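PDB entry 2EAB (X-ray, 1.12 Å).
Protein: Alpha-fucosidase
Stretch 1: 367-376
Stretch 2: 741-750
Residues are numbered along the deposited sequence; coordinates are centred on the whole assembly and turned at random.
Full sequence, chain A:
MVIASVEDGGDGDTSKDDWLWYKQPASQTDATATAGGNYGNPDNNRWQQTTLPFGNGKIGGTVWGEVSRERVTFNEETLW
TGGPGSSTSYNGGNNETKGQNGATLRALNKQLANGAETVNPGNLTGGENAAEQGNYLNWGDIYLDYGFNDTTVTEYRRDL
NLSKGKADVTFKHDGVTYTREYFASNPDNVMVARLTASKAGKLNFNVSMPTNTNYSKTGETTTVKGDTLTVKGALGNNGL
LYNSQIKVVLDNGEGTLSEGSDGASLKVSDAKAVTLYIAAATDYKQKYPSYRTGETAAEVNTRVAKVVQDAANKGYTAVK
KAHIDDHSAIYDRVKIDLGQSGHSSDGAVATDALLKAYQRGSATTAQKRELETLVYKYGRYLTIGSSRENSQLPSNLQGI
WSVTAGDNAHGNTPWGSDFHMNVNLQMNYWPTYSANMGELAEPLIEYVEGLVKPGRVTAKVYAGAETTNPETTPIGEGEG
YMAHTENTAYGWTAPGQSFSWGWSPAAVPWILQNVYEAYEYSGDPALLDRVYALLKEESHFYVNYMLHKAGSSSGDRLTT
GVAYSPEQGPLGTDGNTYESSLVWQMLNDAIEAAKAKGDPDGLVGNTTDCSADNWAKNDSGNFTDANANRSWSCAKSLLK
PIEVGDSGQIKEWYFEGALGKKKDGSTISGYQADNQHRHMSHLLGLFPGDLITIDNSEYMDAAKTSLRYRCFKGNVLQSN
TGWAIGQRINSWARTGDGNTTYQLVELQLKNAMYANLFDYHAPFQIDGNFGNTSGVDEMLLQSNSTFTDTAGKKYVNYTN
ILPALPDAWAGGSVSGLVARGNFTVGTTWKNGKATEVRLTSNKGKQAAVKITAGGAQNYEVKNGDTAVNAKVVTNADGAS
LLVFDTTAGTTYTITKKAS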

# COMPACT_ATOMS: atom_id res chain seq x y z
N GLN A 367 1.84 -20.79 -19.03
CA GLN A 367 1.08 -20.80 -17.77
C GLN A 367 1.80 -20.09 -16.64
O GLN A 367 1.16 -19.37 -15.85
CB GLN A 367 0.73 -22.24 -17.38
CG GLN A 367 -0.37 -22.84 -18.26
CD GLN A 367 -0.54 -24.33 -18.07
OE1 GLN A 367 0.31 -25.00 -17.47
NE2 GLN A 367 -1.63 -24.87 -18.59
N LYS A 368 3.11 -20.27 -16.54
CA LYS A 368 3.91 -19.50 -15.57
C LYS A 368 3.77 -18.00 -15.84
O LYS A 368 3.56 -17.22 -14.91
CB LYS A 368 5.38 -19.91 -15.59
CG LYS A 368 5.67 -21.28 -14.98
CD LYS A 368 7.16 -21.50 -14.80
CE LYS A 368 7.72 -20.70 -13.62
NZ LYS A 368 9.20 -20.78 -13.55
N ARG A 369 3.87 -17.61 -17.10
CA ARG A 369 3.70 -16.20 -17.45
C ARG A 369 2.28 -15.72 -17.18
O ARG A 369 2.09 -14.56 -16.79
CB ARG A 369 4.11 -15.95 -18.91
CG ARG A 369 5.55 -16.34 -19.26
CD ARG A 369 6.62 -15.69 -18.38
NE ARG A 369 7.92 -16.33 -18.58
CZ ARG A 369 8.52 -17.15 -17.71
NH1 ARG A 369 7.98 -17.42 -16.53
NH2 ARG A 369 9.69 -17.68 -18.01
N GLU A 370 1.29 -16.59 -17.35
CA GLU A 370 -0.08 -16.24 -17.00
C GLU A 370 -0.22 -15.91 -15.51
O GLU A 370 -0.77 -14.87 -15.16
CB GLU A 370 -1.09 -17.32 -17.40
CG GLU A 370 -2.53 -16.95 -17.01
CD GLU A 370 -3.58 -17.94 -17.48
OE1 GLU A 370 -3.23 -18.91 -18.20
OE2 GLU A 370 -4.76 -17.75 -17.12
N LEU A 371 0.28 -16.78 -14.64
CA LEU A 371 0.16 -16.53 -13.20
C LEU A 371 0.94 -15.29 -12.78
O LEU A 371 0.44 -14.46 -12.01
CB LEU A 371 0.57 -17.75 -12.37
CG LEU A 371 0.22 -17.64 -10.87
CD1 LEU A 371 -1.28 -17.49 -10.65
CD2 LEU A 371 0.76 -18.81 -10.08
N GLU A 372 2.16 -15.14 -13.30
CA GLU A 372 3.00 -14.00 -12.96
C GLU A 372 2.36 -12.67 -13.39
O GLU A 372 2.31 -11.71 -12.61
CB GLU A 372 4.40 -14.17 -13.55
CG GLU A 372 5.16 -15.32 -12.89
CD GLU A 372 6.25 -15.93 -13.76
OE1 GLU A 372 6.62 -15.35 -14.81
OE2 GLU A 372 6.75 -17.01 -13.37
N THR A 373 1.85 -12.62 -14.62
CA THR A 373 1.20 -11.40 -15.09
C THR A 373 -0.16 -11.15 -14.44
O THR A 373 -0.54 -10.01 -14.23
CB THR A 373 1.11 -11.31 -16.63
OG1 THR A 373 0.36 -12.43 -17.14
CG2 THR A 373 2.49 -11.27 -17.26
N LEU A 374 -0.88 -12.22 -14.11
CA LEU A 374 -2.15 -12.06 -13.39
C LEU A 374 -1.94 -11.46 -12.00
O LEU A 374 -2.65 -10.54 -11.62
CB LEU A 374 -2.91 -13.37 -13.27
CG LEU A 374 -3.74 -13.85 -14.46
CD1 LEU A 374 -4.35 -15.21 -14.15
CD2 LEU A 374 -4.82 -12.84 -14.85
N VAL A 375 -0.97 -11.99 -11.27
CA VAL A 375 -0.66 -11.45 -9.94
C VAL A 375 -0.23 -9.99 -10.05
O VAL A 375 -0.68 -9.14 -9.27
CB VAL A 375 0.38 -12.31 -9.19
CG1 VAL A 375 0.82 -11.63 -7.89
CG2 VAL A 375 -0.20 -13.70 -8.90
N TYR A 376 0.62 -9.69 -11.03
CA TYR A 376 1.03 -8.31 -11.30
C TYR A 376 -0.19 -7.40 -11.50
O TYR A 376 -0.31 -6.35 -10.86
CB TYR A 376 1.94 -8.24 -12.54
CG TYR A 376 2.19 -6.81 -12.94
CD1 TYR A 376 3.15 -6.05 -12.27
CD2 TYR A 376 1.43 -6.19 -13.92
CE1 TYR A 376 3.36 -4.72 -12.60
CE2 TYR A 376 1.62 -4.86 -14.26
CZ TYR A 376 2.58 -4.13 -13.59
OH TYR A 376 2.77 -2.81 -13.92
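Stretch 2 (741-750) TYQLVELQLK

Stretch 2 is helical from T741 to K750, as stretch 1 is throughout, and both helices run on beyond these limits. They cross almost at right angles: their N-to-C directions differ by 84°, and the axes come no closer than 11.0 Å. Such a crossing keeps the shared patch small, 361 Å² summed over both sides, so a few residues of stretch 2, spaced three or four apart, do the work.

Y742 (chi1 t) points its CA-to-CB bond toward stretch 1 and carries its hydroxyl into a cluster of charged side chains. Y742 OH donates to E372 OE2 at 2.6 Å and accepts from K368 NZ at 3.1 Å; R369 NH1 adds a weak bond to Y742 OH at 3.2 Å. E372 and K368 meet the tyrosine ring at its edge, near its plane, as suits bonds made to the hydroxyl. Within stretch 1, R369 NH1 also forms a salt bridge with E372 OE1 at 3.0 Å, so the acid is tied to both the arginine and the tyrosine.

Q743 and L744 make no contact, and V745 points toward stretch 1, but its CG1 stays 4.6 Å from E372 CG. One turn after Y742, E746 leaves its backbone sideways, yet its end comes nearer: E746 OE2 forms a salt bridge with K368 NZ at 2.7 Å. The lysine thus joins two successive turns of stretch 2.

L747 is out of reach, and Q748 stays beyond contact distance. L749 then supplies the apolar half. Its CA lies 7.7 Å from the CA of E372, and L749 CD2 packs 3.7 Å from E372 CG and 3.8 Å from L371 CG, while L749 CD1 lies 4.1 Å from V375 CG2. The rule is economical: polar groups gather around one tyrosine hydroxyl, and one leucine packs against the aliphatic surface.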

# COMPACT_ATOMS: atom_id res chain seq x y z
N THR A 741 15.77 -11.72 -8.25
CA THR A 741 14.49 -11.04 -8.08
C THR A 741 13.35 -11.91 -8.58
O THR A 741 12.34 -12.10 -7.88
CB THR A 741 14.46 -9.67 -8.79
OG1 THR A 741 15.56 -8.88 -8.36
CG2 THR A 741 13.17 -8.93 -8.47
N TYR A 742 13.50 -12.45 -9.79
CA TYR A 742 12.50 -13.33 -10.36
C TYR A 742 12.28 -14.58 -9.51
O TYR A 742 11.14 -15.02 -9.32
CB TYR A 742 12.85 -13.73 -11.80
CG TYR A 742 11.91 -14.78 -12.31
CD1 TYR A 742 10.60 -14.46 -12.63
CD2 TYR A 742 12.31 -16.11 -12.40
CE1 TYR A 742 9.71 -15.43 -13.07
CE2 TYR A 742 11.43 -17.09 -12.84
CZ TYR A 742 10.13 -16.74 -13.16
OH TYR A 742 9.25 -17.71 -13.58
N GLN A 743 13.37 -15.15 -9.00
CA GLN A 743 13.26 -16.33 -8.14
C GLN A 743 12.43 -16.03 -6.89
O GLN A 743 11.70 -16.90 -6.40
CB GLN A 743 14.64 -16.84 -7.75
CG GLN A 743 15.36 -17.62 -8.83
CD GLN A 743 16.68 -18.14 -8.33
OE1 GLN A 743 16.85 -19.35 -8.13
NE2 GLN A 743 17.62 -17.24 -8.08
N LEU A 744 12.52 -14.80 -6.38
CA LEU A 744 11.70 -14.38 -5.25
C LEU A 744 10.23 -14.21 -5.63
O LEU A 744 9.35 -14.55 -4.84
CB LEU A 744 12.26 -13.12 -4.59
CG LEU A 744 13.58 -13.34 -3.85
CD1 LEU A 744 14.27 -12.01 -3.62
CD2 LEU A 744 13.40 -14.08 -2.52
N VAL A 745 9.96 -13.71 -6.83
CA VAL A 745 8.60 -13.67 -7.36
C VAL A 745 8.02 -15.08 -7.43
O VAL A 745 6.89 -15.33 -6.99
CB VAL A 745 8.52 -12.97 -8.74
CG1 VAL A 745 7.13 -13.13 -9.35
CG2 VAL A 745 8.88 -11.50 -8.63
N GLU A 746 8.81 -16.02 -7.95
CA GLU A 746 8.40 -17.43 -8.02
C GLU A 746 8.04 -17.96 -6.64
O GLU A 746 7.02 -18.63 -6.48
CB GLU A 746 9.54 -18.28 -8.56
CG GLU A 746 9.75 -18.28 -10.04
CD GLU A 746 10.81 -19.29 -10.45
OE1 GLU A 746 11.91 -19.26 -9.86
OE2 GLU A 746 10.54 -20.11 -11.35
N LEU A 747 8.88 -17.65 -5.66
CA LEU A 747 8.66 -18.12 -4.30
C LEU A 747 7.41 -17.50 -3.68
O LEU A 747 6.69 -18.18 -2.95
CB LEU A 747 9.89 -17.90 -3.43
CG LEU A 747 11.08 -18.83 -3.73
CD1 LEU A 747 12.35 -18.33 -3.07
CD2 LEU A 747 10.78 -20.27 -3.32
N GLN A 748 7.15 -16.22 -3.96
CA GLN A 748 5.92 -15.58 -3.49
C GLN A 748 4.69 -16.28 -4.06
O GLN A 748 3.73 -16.57 -3.34
CB GLN A 748 5.88 -14.09 -3.82
CG GLN A 748 4.61 -13.42 -3.28
CD GLN A 748 4.50 -11.95 -3.63
OE1 GLN A 748 4.99 -11.50 -4.66
NE2 GLN A 748 3.82 -11.20 -2.77
N LEU A 749 4.72 -16.57 -5.36
CA LEU A 749 3.59 -17.22 -6.01
C LEU A 749 3.38 -18.63 -5.47
O LEU A 749 2.24 -19.06 -5.30
CB LEU A 749 3.76 -17.21 -7.53
CG LEU A 749 3.14 -16.00 -8.25
CD1 LEU A 749 3.59 -14.66 -7.65
CD2 LEU A 749 3.45 -16.03 -9.73
N LYS A 750 4.46 -19.33 -5.17
CA LYS A 750 4.36 -20.71 -4.66
C LYS A 750 3.97 -20.80 -3.19
O LYS A 750 3.30 -21.75 -2.78
CB LYS A 750 5.67 -21.46 -4.88
CG LYS A 750 5.95 -21.78 -6.34
CD LYS A 750 7.32 -22.41 -6.50
CE LYS A 750 7.63 -22.63 -7.97
NZ LYS A 750 8.97 -23.24 -8.16